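Local coordinates for protein chitinase (Chromobacterium violaceum, PDB 4TXG) that probably hydrolyses the glycosidic bonds of chitin as a family 18 glycoside hydrolase, and is likely to bind the polysaccharide as well, at residues P171-S176 with E604-Y609; V461-R466 with T626-L631; I178-L183 with N234-Y239; P521-K526 with G534-A539; I186-A191 with N208-M213. All blocks are in the same frame, centred on the assembly; numbering follows the deposited sequence.

Contact 1 of 5, residues P171-S176 with E604-Y609. With CS (cesium ion), chain N.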
# COMPACT_ATOMS: atom_id res chain seq x y z
N PRO A 171 -3.69 -24.31 13.25
CA PRO A 171 -3.46 -23.26 14.25
C PRO A 171 -4.37 -22.05 14.06
O PRO A 171 -4.46 -21.49 12.96
CB PRO A 171 -1.99 -22.88 14.02
CG PRO A 171 -1.36 -24.15 13.55
CD PRO A 171 -2.42 -24.82 12.69
N ALA A 172 -5.04 -21.65 15.14
CA ALA A 172 -5.92 -20.49 15.10
C ALA A 172 -5.16 -19.23 15.45
O ALA A 172 -4.19 -19.27 16.21
CB ALA A 172 -7.10 -20.68 16.07
N TYR A 173 -5.60 -18.12 14.88
CA TYR A 173 -5.13 -16.82 15.32
C TYR A 173 -6.35 -15.93 15.46
O TYR A 173 -6.95 -15.53 14.46
CB TYR A 173 -4.12 -16.22 14.35
CG TYR A 173 -3.45 -14.98 14.90
CD1 TYR A 173 -4.03 -13.72 14.73
CD2 TYR A 173 -2.25 -15.06 15.60
CE1 TYR A 173 -3.42 -12.58 15.24
CE2 TYR A 173 -1.63 -13.93 16.11
CZ TYR A 173 -2.22 -12.69 15.92
OH TYR A 173 -1.60 -11.57 16.43
N LEU A 174 -6.73 -15.66 16.70
CA LEU A 174 -7.97 -14.97 17.02
C LEU A 174 -7.71 -13.53 17.42
O LEU A 174 -6.56 -13.15 17.65
CB LEU A 174 -8.71 -15.70 18.14
CG LEU A 174 -8.93 -17.19 17.87
CD1 LEU A 174 -9.75 -17.79 19.01
CD2 LEU A 174 -9.63 -17.39 16.52
N ALA A 175 -8.77 -12.73 17.51
CA ALA A 175 -8.60 -11.32 17.83
C ALA A 175 -7.99 -11.16 19.22
O ALA A 175 -7.32 -10.17 19.51
CB ALA A 175 -9.94 -10.58 17.72
N SER A 176 -8.19 -12.17 20.06
CA SER A 176 -7.61 -12.17 21.40
C SER A 176 -6.11 -12.45 21.41
O SER A 176 -5.46 -12.27 22.44
CB SER A 176 -8.34 -13.20 22.27
OG SER A 176 -8.38 -14.47 21.63
N GLU A 604 1.11 -10.83 7.80
CA GLU A 604 -0.11 -10.66 8.58
C GLU A 604 0.24 -10.99 10.03
O GLU A 604 1.29 -11.57 10.30
CB GLU A 604 -1.21 -11.61 8.08
CG GLU A 604 -0.73 -13.07 8.07
CD GLU A 604 -1.82 -14.08 7.76
OE1 GLU A 604 -1.80 -14.65 6.65
OE2 GLU A 604 -2.68 -14.31 8.64
N LEU A 605 -0.65 -10.63 10.95
CA LEU A 605 -0.38 -10.82 12.38
C LEU A 605 0.00 -12.26 12.73
O LEU A 605 0.92 -12.50 13.52
CB LEU A 605 -1.60 -10.37 13.19
CG LEU A 605 -1.70 -8.85 13.34
CD1 LEU A 605 -3.14 -8.43 13.63
CD2 LEU A 605 -0.79 -8.38 14.46
N ALA A 606 -0.67 -13.23 12.12
CA ALA A 606 -0.45 -14.64 12.47
C ALA A 606 0.93 -15.17 12.07
O ALA A 606 1.32 -16.26 12.50
CB ALA A 606 -1.53 -15.50 11.85
N GLY A 607 1.65 -14.42 11.26
CA GLY A 607 2.98 -14.85 10.84
C GLY A 607 4.11 -14.48 11.78
O GLY A 607 5.22 -15.00 11.64
N ASP A 608 3.85 -13.58 12.73
CA ASP A 608 4.90 -13.16 13.67
C ASP A 608 5.19 -14.31 14.64
O ASP A 608 4.36 -15.22 14.79
CB ASP A 608 4.45 -11.90 14.43
CG ASP A 608 5.61 -11.14 15.07
OD1 ASP A 608 6.77 -11.60 15.00
OD2 ASP A 608 5.33 -10.08 15.67
N TYR A 609 6.35 -14.28 15.29
CA TYR A 609 6.84 -15.47 15.97
C TYR A 609 7.40 -15.23 17.37
O TYR A 609 7.76 -14.11 17.72
CB TYR A 609 7.92 -16.14 15.11
CG TYR A 609 9.15 -15.29 14.84
CD1 TYR A 609 10.21 -15.26 15.75
CD2 TYR A 609 9.26 -14.53 13.68
CE1 TYR A 609 11.34 -14.50 15.51
CE2 TYR A 609 10.40 -13.77 13.43
CZ TYR A 609 11.43 -13.75 14.35
OH TYR A 609 12.56 -13.00 14.12
CS CS N . -2.98 -10.64 23.79
O HOH W 1 1.07 -11.70 16.24
O HOH W 2 -5.38 -11.90 25.36
O HOH W 3 -4.48 -8.45 25.11
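The ring of Y173 lies against the backbone of the short 3-10 turn at L605-G607, and the turn packs tightly against one face of it. A606 CA sits over that face, 3.9 Å from the ring centroid and 20° off the normal, a CH-pi contact, while A606 CB reaches Y173 CG at 3.6 Å. With CG anti to the backbone N (chi1 -170°), the phenol is carried across L605, whose CB lies 3.5 Å from Y173 CE1. Residues 604-609 follow directly on strand 599-603 of the (beta/alpha)8 barrel of GH18 enzymes, and 171-176 belong to the loop between strands 155-161 and 185-193, so two barrel loops meet here. Beside these apolar contacts one water bridges the segments, accepting from Y173 OH at 2.7 Å and donating to L605 O at 2.8 Å. The looser, partly exposed side is at S176, whose carbonyl O binds a cesium ion at 3.3 Å, together with two waters and I178 O.

Contact 2 of 5, residues V461-R466 with T626-L631; sequences VPYYTR and TTLTSL. With CS (cesium ion), chain M.
Y463 and L628 mark the nearest approach of the two backbones, CA to CA 8.3 Å, where the chain leaving strand 457-462 faces the first turn of helix 627-636; side chains must bridge the gap. Y463 does so with the outer part of its ring and its hydroxyl. The hydroxyl ends beside T629, and Y463 OH and T629 OG1 share a hydrogen bond of 2.9 Å in which either may be the donor. OG1 lies in the plane of the phenol ring, at its edge. The threonine can offer this oxygen because its OG1 is anti to the carbonyl carbon (chi1 -65°), while CG2 is anti to the backbone N. L628 slides past the tyrosine in the opposite direction: its CB stands 3.7 Å from Y463 CZ, and its CD1 lies 4.1 Å from the ring centroid, 30° off the normal, an off-centre CH-pi contact. The next residue, Y464, turns elsewhere, and its OH binds a cesium ion at 3.1 Å, a site it shares with D398. Around the contact, D608 accepts from the backbone N of both L628 and T629 at the helix start, helix 582-594 packs on L628 through E582, and T629 touches F602 of strand 599-603.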
# COMPACT_ATOMS: atom_id res chain seq x y z
N VAL A 461 5.69 -4.41 5.37
CA VAL A 461 6.68 -5.48 5.45
C VAL A 461 5.95 -6.81 5.60
O VAL A 461 4.82 -6.85 6.13
CB VAL A 461 7.64 -5.30 6.65
CG1 VAL A 461 8.43 -4.00 6.52
CG2 VAL A 461 6.88 -5.36 7.98
N PRO A 462 6.56 -7.91 5.13
CA PRO A 462 5.91 -9.22 5.21
C PRO A 462 6.30 -10.00 6.46
O PRO A 462 7.46 -9.96 6.86
CB PRO A 462 6.45 -9.93 3.97
CG PRO A 462 7.86 -9.41 3.86
CD PRO A 462 7.79 -7.96 4.31
N TYR A 463 5.34 -10.70 7.06
CA TYR A 463 5.64 -11.64 8.13
C TYR A 463 5.54 -13.07 7.59
O TYR A 463 5.20 -14.01 8.31
CB TYR A 463 4.70 -11.46 9.33
CG TYR A 463 4.97 -10.25 10.22
CD1 TYR A 463 5.98 -9.33 9.93
CD2 TYR A 463 4.21 -10.06 11.37
CE1 TYR A 463 6.20 -8.23 10.77
CE2 TYR A 463 4.43 -8.98 12.22
CZ TYR A 463 5.41 -8.07 11.92
OH TYR A 463 5.61 -7.00 12.77
N TYR A 464 5.85 -13.23 6.31
CA TYR A 464 5.73 -14.52 5.64
C TYR A 464 6.84 -14.61 4.60
O TYR A 464 7.48 -13.61 4.28
CB TYR A 464 4.36 -14.67 4.96
CG TYR A 464 4.16 -13.64 3.87
CD1 TYR A 464 3.64 -12.39 4.17
CD2 TYR A 464 4.56 -13.89 2.55
CE1 TYR A 464 3.48 -11.43 3.20
CE2 TYR A 464 4.40 -12.93 1.57
CZ TYR A 464 3.87 -11.70 1.90
OH TYR A 464 3.71 -10.73 0.93
N THR A 465 7.04 -15.80 4.06
CA THR A 465 8.06 -16.03 3.04
C THR A 465 7.45 -16.24 1.66
O THR A 465 6.26 -16.55 1.52
CB THR A 465 8.89 -17.29 3.36
OG1 THR A 465 8.05 -18.44 3.22
CG2 THR A 465 9.44 -17.23 4.77
N ARG A 466 8.29 -16.07 0.64
CA ARG A 466 8.04 -16.63 -0.69
C ARG A 466 9.30 -17.41 -1.03
O ARG A 466 10.37 -17.13 -0.50
CB ARG A 466 7.78 -15.56 -1.75
CG ARG A 466 6.59 -14.65 -1.50
CD ARG A 466 5.26 -15.37 -1.52
NE ARG A 466 4.18 -14.41 -1.74
CZ ARG A 466 2.89 -14.69 -1.62
NH1 ARG A 466 2.52 -15.91 -1.26
NH2 ARG A 466 1.99 -13.75 -1.84
N THR A 626 5.07 -12.56 18.92
CA THR A 626 5.06 -11.12 18.67
C THR A 626 6.45 -10.49 18.58
O THR A 626 6.60 -9.29 18.82
CB THR A 626 4.28 -10.36 19.76
OG1 THR A 626 4.92 -10.56 21.03
CG2 THR A 626 2.83 -10.83 19.84
N THR A 627 7.47 -11.27 18.23
CA THR A 627 8.84 -10.74 18.20
C THR A 627 9.02 -9.52 17.28
O THR A 627 9.57 -8.49 17.69
CB THR A 627 9.85 -11.83 17.79
OG1 THR A 627 9.90 -12.81 18.83
CG2 THR A 627 11.25 -11.24 17.59
N LEU A 628 8.55 -9.61 16.05
CA LEU A 628 8.77 -8.52 15.10
C LEU A 628 7.94 -7.27 15.44
O LEU A 628 8.44 -6.14 15.39
CB LEU A 628 8.49 -8.97 13.67
CG LEU A 628 9.33 -10.15 13.19
CD1 LEU A 628 9.04 -10.44 11.72
CD2 LEU A 628 10.83 -9.90 13.40
N THR A 629 6.69 -7.47 15.81
CA THR A 629 5.85 -6.34 16.22
C THR A 629 6.40 -5.71 17.50
O THR A 629 6.35 -4.49 17.66
CB THR A 629 4.40 -6.79 16.40
OG1 THR A 629 3.88 -7.19 15.12
CG2 THR A 629 3.54 -5.65 16.93
N SER A 630 6.93 -6.53 18.40
CA SER A 630 7.51 -6.01 19.63
C SER A 630 8.75 -5.17 19.35
O SER A 630 9.00 -4.15 20.00
CB SER A 630 7.86 -7.15 20.60
OG SER A 630 6.69 -7.78 21.08
N LEU A 631 9.54 -5.61 18.37
CA LEU A 631 10.72 -4.85 17.97
C LEU A 631 10.30 -3.51 17.37
O LEU A 631 10.88 -2.47 17.71
CB LEU A 631 11.56 -5.63 16.96
CG LEU A 631 12.77 -4.91 16.35
CD1 LEU A 631 13.75 -4.45 17.41
CD2 LEU A 631 13.46 -5.83 15.33
CS CS M . 0.67 -10.35 0.86
O HOH W 4 -1.42 -7.81 1.13
O HOH W 5 -1.05 -12.68 0.12

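Contact 3 of 5, residues I178-L183 with N234-Y239. With CS (cesium ion), chain E; CS (cesium ion), chain N.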
# COMPACT_ATOMS: atom_id res chain seq x y z
N ILE A 178 -4.01 -10.94 19.24
CA ILE A 178 -3.40 -9.71 18.75
C ILE A 178 -2.63 -8.99 19.86
O ILE A 178 -3.12 -8.93 21.00
CB ILE A 178 -4.48 -8.77 18.16
CG1 ILE A 178 -5.11 -9.38 16.90
CG2 ILE A 178 -3.91 -7.39 17.86
CD1 ILE A 178 -6.29 -8.57 16.37
N PRO A 179 -1.43 -8.48 19.57
CA PRO A 179 -0.70 -7.65 20.54
C PRO A 179 -1.26 -6.23 20.61
O PRO A 179 -0.65 -5.28 20.14
CB PRO A 179 0.73 -7.65 20.00
CG PRO A 179 0.55 -7.79 18.51
CD PRO A 179 -0.63 -8.73 18.35
N TRP A 180 -2.44 -6.10 21.22
CA TRP A 180 -3.14 -4.82 21.28
C TRP A 180 -2.32 -3.68 21.88
O TRP A 180 -2.47 -2.53 21.48
CB TRP A 180 -4.43 -4.99 22.08
CG TRP A 180 -5.49 -5.75 21.35
CD1 TRP A 180 -5.67 -7.10 21.32
CD2 TRP A 180 -6.53 -5.18 20.54
NE1 TRP A 180 -6.77 -7.41 20.54
CE2 TRP A 180 -7.30 -6.26 20.05
CE3 TRP A 180 -6.88 -3.88 20.18
CZ2 TRP A 180 -8.41 -6.07 19.21
CZ3 TRP A 180 -7.99 -3.69 19.36
CH2 TRP A 180 -8.73 -4.78 18.88
N SER A 181 -1.44 -4.00 22.83
CA SER A 181 -0.68 -2.96 23.52
C SER A 181 0.52 -2.47 22.71
O SER A 181 1.26 -1.59 23.16
CB SER A 181 -0.19 -3.46 24.89
OG SER A 181 0.81 -4.45 24.73
N LYS A 182 0.73 -3.04 21.52
CA LYS A 182 1.91 -2.72 20.73
C LYS A 182 1.57 -2.26 19.32
O LYS A 182 2.47 -2.08 18.49
CB LYS A 182 2.84 -3.94 20.67
CG LYS A 182 3.20 -4.49 22.05
CD LYS A 182 4.24 -5.60 21.96
CE LYS A 182 4.51 -6.21 23.33
NZ LYS A 182 4.85 -5.18 24.35
N LEU A 183 0.28 -2.06 19.04
CA LEU A 183 -0.19 -1.63 17.72
C LEU A 183 -0.89 -0.27 17.76
O LEU A 183 -1.26 0.22 18.83
CB LEU A 183 -1.17 -2.66 17.14
CG LEU A 183 -0.76 -4.10 16.91
CD1 LEU A 183 -1.92 -4.88 16.36
CD2 LEU A 183 0.40 -4.17 15.94
N ASN A 234 -17.08 -9.32 17.48
CA ASN A 234 -17.41 -9.22 18.91
C ASN A 234 -16.13 -9.01 19.74
O ASN A 234 -16.07 -8.12 20.59
CB ASN A 234 -18.17 -10.48 19.35
CG ASN A 234 -18.70 -10.39 20.77
OD1 ASN A 234 -17.93 -10.29 21.73
ND2 ASN A 234 -20.02 -10.45 20.91
N LEU A 235 -15.12 -9.83 19.48
CA LEU A 235 -13.85 -9.69 20.19
C LEU A 235 -13.16 -8.36 19.88
O LEU A 235 -12.62 -7.72 20.78
CB LEU A 235 -12.93 -10.88 19.86
CG LEU A 235 -13.41 -12.21 20.46
CD1 LEU A 235 -12.48 -13.37 20.11
CD2 LEU A 235 -13.55 -12.08 21.97
N LEU A 236 -13.19 -7.92 18.62
CA LEU A 236 -12.59 -6.62 18.29
C LEU A 236 -13.22 -5.50 19.11
O LEU A 236 -12.53 -4.66 19.68
CB LEU A 236 -12.71 -6.31 16.79
CG LEU A 236 -11.89 -7.18 15.84
CD1 LEU A 236 -12.20 -6.79 14.39
CD2 LEU A 236 -10.40 -7.04 16.11
N THR A 237 -14.55 -5.51 19.19
CA THR A 237 -15.26 -4.48 19.94
C THR A 237 -14.87 -4.50 21.41
O THR A 237 -14.64 -3.45 22.03
CB THR A 237 -16.78 -4.65 19.79
OG1 THR A 237 -17.12 -4.50 18.40
CG2 THR A 237 -17.53 -3.59 20.60
N GLN A 238 -14.79 -5.70 21.96
CA GLN A 238 -14.40 -5.85 23.37
C GLN A 238 -13.00 -5.35 23.69
O GLN A 238 -12.78 -4.65 24.68
CB GLN A 238 -14.50 -7.31 23.77
CG GLN A 238 -15.90 -7.81 24.00
CD GLN A 238 -15.87 -9.19 24.59
OE1 GLN A 238 -15.71 -9.35 25.79
NE2 GLN A 238 -15.97 -10.21 23.73
N TYR A 239 -12.03 -5.74 22.87
CA TYR A 239 -10.65 -5.39 23.16
C TYR A 239 -10.40 -3.90 22.96
O TYR A 239 -9.57 -3.32 23.65
CB TYR A 239 -9.68 -6.23 22.33
CG TYR A 239 -9.41 -7.57 22.97
CD1 TYR A 239 -10.26 -8.64 22.76
CD2 TYR A 239 -8.33 -7.75 23.82
CE1 TYR A 239 -10.04 -9.86 23.38
CE2 TYR A 239 -8.09 -8.97 24.44
CZ TYR A 239 -8.95 -10.02 24.21
OH TYR A 239 -8.72 -11.23 24.83
CS CS E . -16.88 -11.11 27.85
CS CS N . -2.98 -10.64 23.79
O HOH W 2 -5.38 -11.90 25.36
O HOH W 3 -4.48 -8.45 25.11
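The loop 178-183 passes the helix 231-242 most closely at W180 and Y239, whose CA atoms are 7.8 Å apart; before W180 the chain bends in an inverse gamma turn centred on P179. The indole lies flat against Y239. Y239 CB stands over the six-membered ring, 3.5 Å from its centroid, while the phenol continues over the pyrrole part as an offset stack, centroids 4.7 Å apart and planes at 13°. The tyrosine CG, beside the backbone N (chi1 -84°), lays the phenol over the indole, though the two side chains cross at about a right angle. At the indole edge L236 CD2 meets W180 CZ2 at 3.8 Å, and the opposite face carries I178 CG2, so the ring is sandwiched. The contact itself probably rests mainly on dispersion and CH-pi attraction, while polar partners lie outside the pair: the bond from W180 NE1 to A175 O probably helps to fix the indole, and that between Y239 OH and G220 O anchors the end of the phenol.

Contact 4 of 5, residues P521-K526 with G534-A539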
# COMPACT_ATOMS: atom_id res chain seq x y z
N PRO A 521 4.69 -18.99 7.35
CA PRO A 521 4.79 -17.97 8.40
C PRO A 521 6.24 -17.86 8.85
O PRO A 521 6.98 -18.84 8.72
CB PRO A 521 3.90 -18.52 9.51
CG PRO A 521 3.98 -20.02 9.34
CD PRO A 521 4.04 -20.22 7.83
N MET A 522 6.66 -16.71 9.38
CA MET A 522 8.06 -16.57 9.75
C MET A 522 8.46 -17.50 10.91
O MET A 522 9.64 -17.86 11.03
CB MET A 522 8.40 -15.11 10.09
CG MET A 522 8.90 -14.31 8.86
SD MET A 522 10.23 -15.15 7.96
CE MET A 522 11.44 -15.32 9.26
N TRP A 523 7.51 -17.92 11.75
CA TRP A 523 7.89 -18.91 12.77
C TRP A 523 8.35 -20.21 12.13
O TRP A 523 9.27 -20.87 12.62
CB TRP A 523 6.77 -19.21 13.78
CG TRP A 523 5.32 -19.09 13.33
CD1 TRP A 523 4.57 -17.94 13.29
CD2 TRP A 523 4.43 -20.15 12.95
NE1 TRP A 523 3.29 -18.22 12.89
CE2 TRP A 523 3.17 -19.57 12.66
CE3 TRP A 523 4.58 -21.54 12.80
CZ2 TRP A 523 2.07 -20.32 12.24
CZ3 TRP A 523 3.48 -22.28 12.39
CH2 TRP A 523 2.25 -21.67 12.10
N HIS A 524 7.72 -20.60 11.02
CA HIS A 524 8.14 -21.83 10.39
C HIS A 524 9.52 -21.65 9.75
O HIS A 524 10.36 -22.54 9.85
CB HIS A 524 7.12 -22.31 9.35
CG HIS A 524 7.49 -23.63 8.73
ND1 HIS A 524 7.69 -24.76 9.47
CD2 HIS A 524 7.73 -23.97 7.44
CE1 HIS A 524 8.02 -25.76 8.67
NE2 HIS A 524 8.07 -25.30 7.43
N ALA A 525 9.77 -20.50 9.13
CA ALA A 525 11.09 -20.21 8.58
C ALA A 525 12.17 -20.21 9.67
O ALA A 525 13.30 -20.62 9.43
CB ALA A 525 11.08 -18.87 7.85
N LYS A 526 11.82 -19.74 10.87
CA LYS A 526 12.76 -19.75 11.98
C LYS A 526 13.05 -21.19 12.45
O LYS A 526 14.18 -21.50 12.82
CB LYS A 526 12.23 -18.89 13.14
CG LYS A 526 12.39 -17.38 12.88
CD LYS A 526 13.87 -17.01 13.01
CE LYS A 526 14.27 -15.81 12.15
NZ LYS A 526 15.77 -15.61 12.21
N GLY A 534 8.79 -28.65 12.77
CA GLY A 534 7.56 -28.05 13.26
C GLY A 534 6.51 -29.09 13.63
O GLY A 534 6.07 -29.87 12.79
N SER A 535 6.11 -29.11 14.90
CA SER A 535 5.16 -30.11 15.39
C SER A 535 3.74 -29.89 14.87
O SER A 535 2.88 -30.76 14.99
CB SER A 535 5.14 -30.10 16.92
OG SER A 535 4.66 -28.87 17.41
N TYR A 536 3.52 -28.71 14.29
CA TYR A 536 2.22 -28.30 13.75
C TYR A 536 1.94 -28.80 12.33
O TYR A 536 0.87 -28.53 11.79
CB TYR A 536 2.14 -26.76 13.77
CG TYR A 536 3.45 -26.14 13.32
CD1 TYR A 536 3.82 -26.14 11.98
CD2 TYR A 536 4.34 -25.60 14.24
CE1 TYR A 536 5.03 -25.62 11.56
CE2 TYR A 536 5.56 -25.05 13.83
CZ TYR A 536 5.90 -25.07 12.49
OH TYR A 536 7.10 -24.54 12.08
N LEU A 537 2.88 -29.49 11.71
CA LEU A 537 2.71 -29.87 10.30
C LEU A 537 1.44 -30.68 10.07
O LEU A 537 0.69 -30.41 9.13
CB LEU A 537 3.92 -30.65 9.78
CG LEU A 537 5.23 -29.89 9.54
CD1 LEU A 537 6.25 -30.81 8.88
CD2 LEU A 537 5.02 -28.60 8.72
N ALA A 538 1.21 -31.67 10.92
CA ALA A 538 0.05 -32.54 10.78
C ALA A 538 -1.25 -31.73 10.89
O ALA A 538 -2.22 -32.02 10.19
CB ALA A 538 0.08 -33.66 11.82
N ALA A 539 -1.24 -30.70 11.73
CA ALA A 539 -2.42 -29.86 11.91
C ALA A 539 -2.77 -29.08 10.64
O ALA A 539 -3.90 -28.63 10.48
CB ALA A 539 -2.22 -28.90 13.09
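W523 points the edge of its six-membered ring at the face of Y536: CZ3 stands 3.6 Å above the phenol plane, over its centre, and the two planes meet at 84°, a T-shaped pair with centroids 4.9 Å apart. The other face of the phenol rests on the backbone of its own turn, G534 CA lying 3.5 Å from the plane, so the ring is held between indole and glycine. Its hydroxyl goes to the neighbouring residue of the helix. H524 ND1 and Y536 OH are 2.7 Å apart in a nearly straight hydrogen bond (163°) that either could donate, and OH lies in the imidazole plane. A trans chi1 of -177° swings the imidazole out so that its ND1 edge meets the phenol. N527 ND2 also bonds to the phenol oxygen and I501 O takes up H524 NE2, which leaves the imidazole fixed at both nitrogens. L537 adds a looser touch, CD2 to H524 CE1 at 4.1 Å. P521 CG covers one face of the indole, and W523 NE1 reaches A606 O. The three rings form an aromatic cluster joining the type I turn G534-L537 to the first turn of helix 522-530, within the GH18 region.

Contact 5 of 5, residues I186-A191 with N208-M213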
# COMPACT_ATOMS: atom_id res chain seq x y z
N ILE A 186 -5.52 -1.86 13.39
CA ILE A 186 -5.74 -3.23 12.92
C ILE A 186 -6.67 -3.21 11.72
O ILE A 186 -7.75 -2.64 11.78
CB ILE A 186 -6.36 -4.11 14.00
CG1 ILE A 186 -5.45 -4.17 15.24
CG2 ILE A 186 -6.68 -5.51 13.45
CD1 ILE A 186 -6.21 -4.62 16.50
N ASN A 187 -6.23 -3.84 10.64
CA ASN A 187 -7.04 -3.98 9.44
C ASN A 187 -7.61 -5.38 9.36
O ASN A 187 -6.86 -6.35 9.36
CB ASN A 187 -6.21 -3.71 8.18
CG ASN A 187 -5.82 -2.26 8.01
OD1 ASN A 187 -6.39 -1.37 8.64
ND2 ASN A 187 -4.85 -2.02 7.13
N TYR A 188 -8.93 -5.49 9.27
CA TYR A 188 -9.57 -6.80 9.15
C TYR A 188 -9.70 -7.21 7.69
O TYR A 188 -10.31 -6.49 6.89
CB TYR A 188 -10.96 -6.75 9.80
CG TYR A 188 -11.72 -8.05 9.76
CD1 TYR A 188 -12.46 -8.43 8.64
CD2 TYR A 188 -11.72 -8.90 10.86
CE1 TYR A 188 -13.19 -9.62 8.62
CE2 TYR A 188 -12.43 -10.09 10.85
CZ TYR A 188 -13.16 -10.44 9.73
OH TYR A 188 -13.87 -11.62 9.73
N ALA A 189 -9.15 -8.37 7.36
CA ALA A 189 -9.13 -8.89 5.98
C ALA A 189 -9.96 -10.15 5.85
O ALA A 189 -9.71 -11.11 6.58
CB ALA A 189 -7.67 -9.17 5.56
N PHE A 190 -10.94 -10.22 4.94
CA PHE A 190 -11.36 -9.17 4.01
C PHE A 190 -12.87 -9.06 3.92
O PHE A 190 -13.58 -10.07 3.98
CB PHE A 190 -10.88 -9.45 2.58
CG PHE A 190 -9.44 -9.16 2.33
CD1 PHE A 190 -8.98 -7.86 2.32
CD2 PHE A 190 -8.56 -10.20 2.06
CE1 PHE A 190 -7.64 -7.60 2.07
CE2 PHE A 190 -7.22 -9.94 1.81
CZ PHE A 190 -6.77 -8.64 1.81
N ALA A 191 -13.37 -7.84 3.72
CA ALA A 191 -14.70 -7.66 3.15
C ALA A 191 -14.58 -7.69 1.62
O ALA A 191 -13.48 -7.60 1.07
CB ALA A 191 -15.33 -6.35 3.62
N ASN A 208 -20.62 -17.70 9.82
CA ASN A 208 -19.57 -16.84 9.28
C ASN A 208 -18.65 -16.34 10.41
O ASN A 208 -19.10 -16.08 11.52
CB ASN A 208 -20.16 -15.67 8.48
CG ASN A 208 -20.57 -14.50 9.36
OD1 ASN A 208 -19.74 -13.65 9.70
ND2 ASN A 208 -21.85 -14.45 9.73
N PRO A 209 -17.34 -16.25 10.13
CA PRO A 209 -16.36 -15.95 11.19
C PRO A 209 -16.43 -14.50 11.69
O PRO A 209 -16.05 -14.27 12.84
CB PRO A 209 -15.01 -16.24 10.51
CG PRO A 209 -15.28 -16.12 9.02
CD PRO A 209 -16.69 -16.61 8.85
N ALA A 210 -16.90 -13.57 10.87
CA ALA A 210 -16.97 -12.17 11.30
C ALA A 210 -17.97 -11.96 12.42
O ALA A 210 -17.68 -11.25 13.39
CB ALA A 210 -17.32 -11.26 10.12
N THR A 211 -19.16 -12.55 12.29
CA THR A 211 -20.26 -12.22 13.21
C THR A 211 -21.03 -13.40 13.77
O THR A 211 -21.93 -13.20 14.59
CB THR A 211 -21.30 -11.30 12.52
OG1 THR A 211 -21.97 -12.02 11.48
CG2 THR A 211 -20.64 -10.06 11.94
N ASP A 212 -20.71 -14.62 13.36
CA ASP A 212 -21.50 -15.78 13.83
C ASP A 212 -20.63 -16.99 14.14
O ASP A 212 -20.86 -18.09 13.63
CB ASP A 212 -22.56 -16.17 12.79
CG ASP A 212 -23.61 -17.11 13.37
OD1 ASP A 212 -23.84 -17.04 14.60
OD2 ASP A 212 -24.20 -17.92 12.62
N MET A 213 -19.65 -16.79 15.00
CA MET A 213 -18.74 -17.86 15.36
C MET A 213 -18.32 -17.64 16.80
O MET A 213 -18.27 -16.51 17.28
CB MET A 213 -17.53 -17.87 14.41
CG MET A 213 -16.51 -18.97 14.70
SD MET A 213 -15.28 -19.09 13.39
CE MET A 213 -16.23 -19.81 12.04
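Strand 185-193 of the GH18 barrel sends Y188 outward to the loop that precedes helix 231-242, where its hydroxyl meets A210. Y188 OH lies 3.5 Å from both CA and CB of A210, while the ring carbon CZ is more distant, 4.3 Å from A210 CB. The touch is thus made by the phenol oxygen, with the methyl placed obliquely to the ring. A fully extended first torsion (chi1 -179°) reaches the phenol out from the strand, spanning a separation of 9.4 Å between the CA atoms of Y188 and A210. P209 adds only a marginal contact, its C being 4.3 Å from Y188 OH. On the loop side an Asx motif shapes the chain that A210 belongs to: N208 OD1 accepts from T211 N at 2.9 Å, the donor tilted 35° from the carbonyl plane. The same amide gives its ND2 to T211 OG1 at 3.0 Å, with the oxygen in the amide plane, so two bonds hold the asparagine side chain to T211, across the turn that contains A210. F233 of helix 231-242 meets the Y188 ring edge-to-face and also packs on A210 and T211, while L236 of that helix touches the tyrosine as well.

Contacts 1, 2, 3 and 5 all involve strands of the barrel sheet or the loops leaving them. Along the chain, contact 5 lies within the span of contact 3, and contacts 3 and 4 both fall within that of contact 1, whose segments alternate with those of contact 2. Contacts 1 and 2, with centres about 11 Å apart, are joined by D608 and Y609 at the start of helix 627-636. Contact 1 also meets contact 3, about 12 Å away, through A175 and a shared cesium ion, and contact 4 through A606 and W523. Contact 2 sets helix 627-636 against the end of barrel strand 457-462. Segments far apart in sequence thus meet around one barrel, consistent with the GH18 fold.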